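PDB 5ICU: CopC from Methylosinus trichosporium OB3b, which binds copper(II) in the bacterial periplasm and probably takes part in copper homeostasis as a member of the CopC family. Local coordinates for residues 8-11 with 12-15. Sequence-based numbering, arbitrary orientation.
Sequences SPSA and KDHV
Ser-10 and Asp-13 meet round a tight turn on the protein surface, a local contact in the link between strands 4-8 and 14-15. The backbone closes as a type II beta turn: Asp-13 N donates to Ser-10 O at 3.0 Å, and Lys-12, third in the turn, takes the positive phi (69°) that this type requires. The side chain of Asp-13 turns back to the first residue of the turn. With CG anti to its own carbonyl carbon (chi1 -78°), the carboxylate swings toward Ser-10, and OD2 accepts a short, nearly straight bond from Ser-10 N (2.7 Å), which arrives well above the carboxylate plane. Ser-10 OG lies 3.2 Å from the same OD2, a bond that is not settled, since the hydroxyl may turn to another acceptor. The other oxygen, OD1, accepts a hydrogen bond from a water that also donates to Ala-11 O, so both carboxylate oxygens have partners. With an alanine in place of Asp-13, Ser-10 N would probably lose this acceptor and the bridging water one of its mates. Next to the turn, Pro-9, which follows a cis peptide bond, sets CB 4.1 Å from Val-15 CG1 and also packs on Phe-93. Asp-13 and Val-15 bond through their backbones to Thr-94, placing strand 14-15 parallel to strand 86-95. A type II turn closed by an aspartate side chain thus carries the chain from one sheet of the cupredoxin-like beta-sandwich to the edge of the other.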
ATOM      1  N   SER A   8       0.248   4.837  -4.927  1.00  9.64           N
ATOM      2  CA  SER A   8       0.306   6.109  -4.189  1.00 10.74           C
ATOM      3  C   SER A   8       0.283   5.827  -2.700  1.00 10.59           C
ATOM      4  O   SER A   8      -0.653   5.217  -2.232  1.00 10.67           O
ATOM      5  CB  SER A   8      -0.912   6.971  -4.532  1.00 11.75           C
ATOM      6  OG  SER A   8      -0.898   8.141  -3.740  1.00 14.26           O
ATOM      7  N   PRO A   9       1.285   6.256  -1.915  1.00 10.33           N
ATOM      8  CA  PRO A   9       2.583   6.730  -2.414  1.00 10.51           C
ATOM      9  C   PRO A   9       3.295   5.694  -3.273  1.00 10.97           C
ATOM     10  O   PRO A   9       2.980   4.521  -3.170  1.00  9.94           O
ATOM     11  CB  PRO A   9       3.363   6.992  -1.124  1.00 10.69           C
ATOM     12  CG  PRO A   9       2.346   7.020  -0.053  1.00 10.57           C
ATOM     13  CD  PRO A   9       1.298   6.070  -0.460  1.00 10.38           C
ATOM     14  N   SER A  10       4.225   6.066  -4.132  1.00 12.33           N
ATOM     15  CA  SER A  10       4.976   4.992  -4.802  1.00 13.16           C
ATOM     16  C   SER A  10       6.396   4.875  -4.288  1.00 12.40           C
ATOM     17  O   SER A  10       6.805   5.609  -3.391  1.00 12.00           O
ATOM     18  CB  SER A  10       4.926   5.056  -6.330  1.00 14.47           C
ATOM     19  OG  SER A  10       5.569   6.236  -6.710  1.00 15.36           O
ATOM     20  N   ALA A  11       7.093   3.879  -4.808  1.00 11.87           N
ATOM     21  CA  ALA A  11       8.415   3.500  -4.360  1.00 11.50           C
ATOM     22  C   ALA A  11       9.336   4.705  -4.337  1.00 11.93           C
ATOM     23  O   ALA A  11       9.487   5.435  -5.328  1.00 11.38           O
ATOM     24  CB  ALA A  11       9.012   2.437  -5.263  1.00 11.91           C
ATOM     25  N   LYS A  12       9.959   4.866  -3.174  1.00 12.19           N
ATOM     26  CA  LYS A  12      10.949   5.900  -2.864  1.00 13.73           C
ATOM     27  C   LYS A  12      10.394   7.327  -2.799  1.00 13.74           C
ATOM     28  O   LYS A  12      11.161   8.285  -2.695  1.00 14.44           O
ATOM     29  CB  LYS A  12      12.203   5.745  -3.748  1.00 15.03           C
ATOM     30  CG  LYS A  12      12.843   4.375  -3.500  1.00 16.92           C
ATOM     31  CD  LYS A  12      13.987   3.986  -4.364  1.00 19.03           C
ATOM     32  CE  LYS A  12      14.560   2.657  -3.889  1.00 20.09           C
ATOM     33  NZ  LYS A  12      15.557   2.106  -4.853  1.00 21.71           N
ATOM     34  N   ASP A  13       9.067   7.478  -2.796  1.00 13.55           N
ATOM     35  CA  ASP A  13       8.448   8.807  -2.653  1.00 13.77           C
ATOM     36  C   ASP A  13       8.685   9.319  -1.246  1.00 12.95           C
ATOM     37  O   ASP A  13       8.720   8.573  -0.283  1.00 12.38           O
ATOM     38  CB  ASP A  13       6.923   8.797  -2.865  1.00 15.05           C
ATOM     39  CG  ASP A  13       6.512   8.727  -4.333  1.00 16.61           C
ATOM     40  OD1 ASP A  13       7.340   8.871  -5.290  1.00 19.23           O
ATOM     41  OD2 ASP A  13       5.286   8.564  -4.532  1.00 18.11           O
ATOM     42  N   HIS A  14       8.832  10.636  -1.184  1.00 12.81           N
ATOM     43  CA  HIS A  14       8.665  11.383   0.052  1.00 12.73           C
ATOM     44  C   HIS A  14       7.374  12.130  -0.025  1.00 12.90           C
ATOM     45  O   HIS A  14       7.141  12.857  -1.008  1.00 14.13           O
ATOM     46  CB  HIS A  14       9.800  12.370   0.211  1.00 13.16           C
ATOM     47  CG  HIS A  14      11.088  11.722   0.565  1.00 13.43           C
ATOM     48  ND1 HIS A  14      11.725  11.911   1.769  1.00 13.87           N
ATOM     49  CD2 HIS A  14      11.836  10.823  -0.105  1.00 14.09           C
ATOM     50  CE1 HIS A  14      12.824  11.191   1.813  1.00 14.44           C
ATOM     51  NE2 HIS A  14      12.906  10.505   0.684  1.00 14.68           N
ATOM     52  N   VAL A  15       6.568  12.038   1.021  1.00 12.10           N
ATOM     53  CA  VAL A  15       5.292  12.721   1.110  1.00 12.17           C
ATOM     54  C   VAL A  15       5.420  13.691   2.271  1.00 11.91           C
ATOM     55  O   VAL A  15       6.143  13.436   3.224  1.00 11.98           O
ATOM     56  CB  VAL A  15       4.074  11.776   1.232  1.00 12.10           C
ATOM     57  CG1 VAL A  15       3.989  10.916  -0.031  1.00 12.30           C
ATOM     58  CG2 VAL A  15       4.142  10.913   2.478  1.00 11.46           C
TER
HETATM   59  O   HOH W   1       9.886   8.194  -5.980  1.00 26.14           O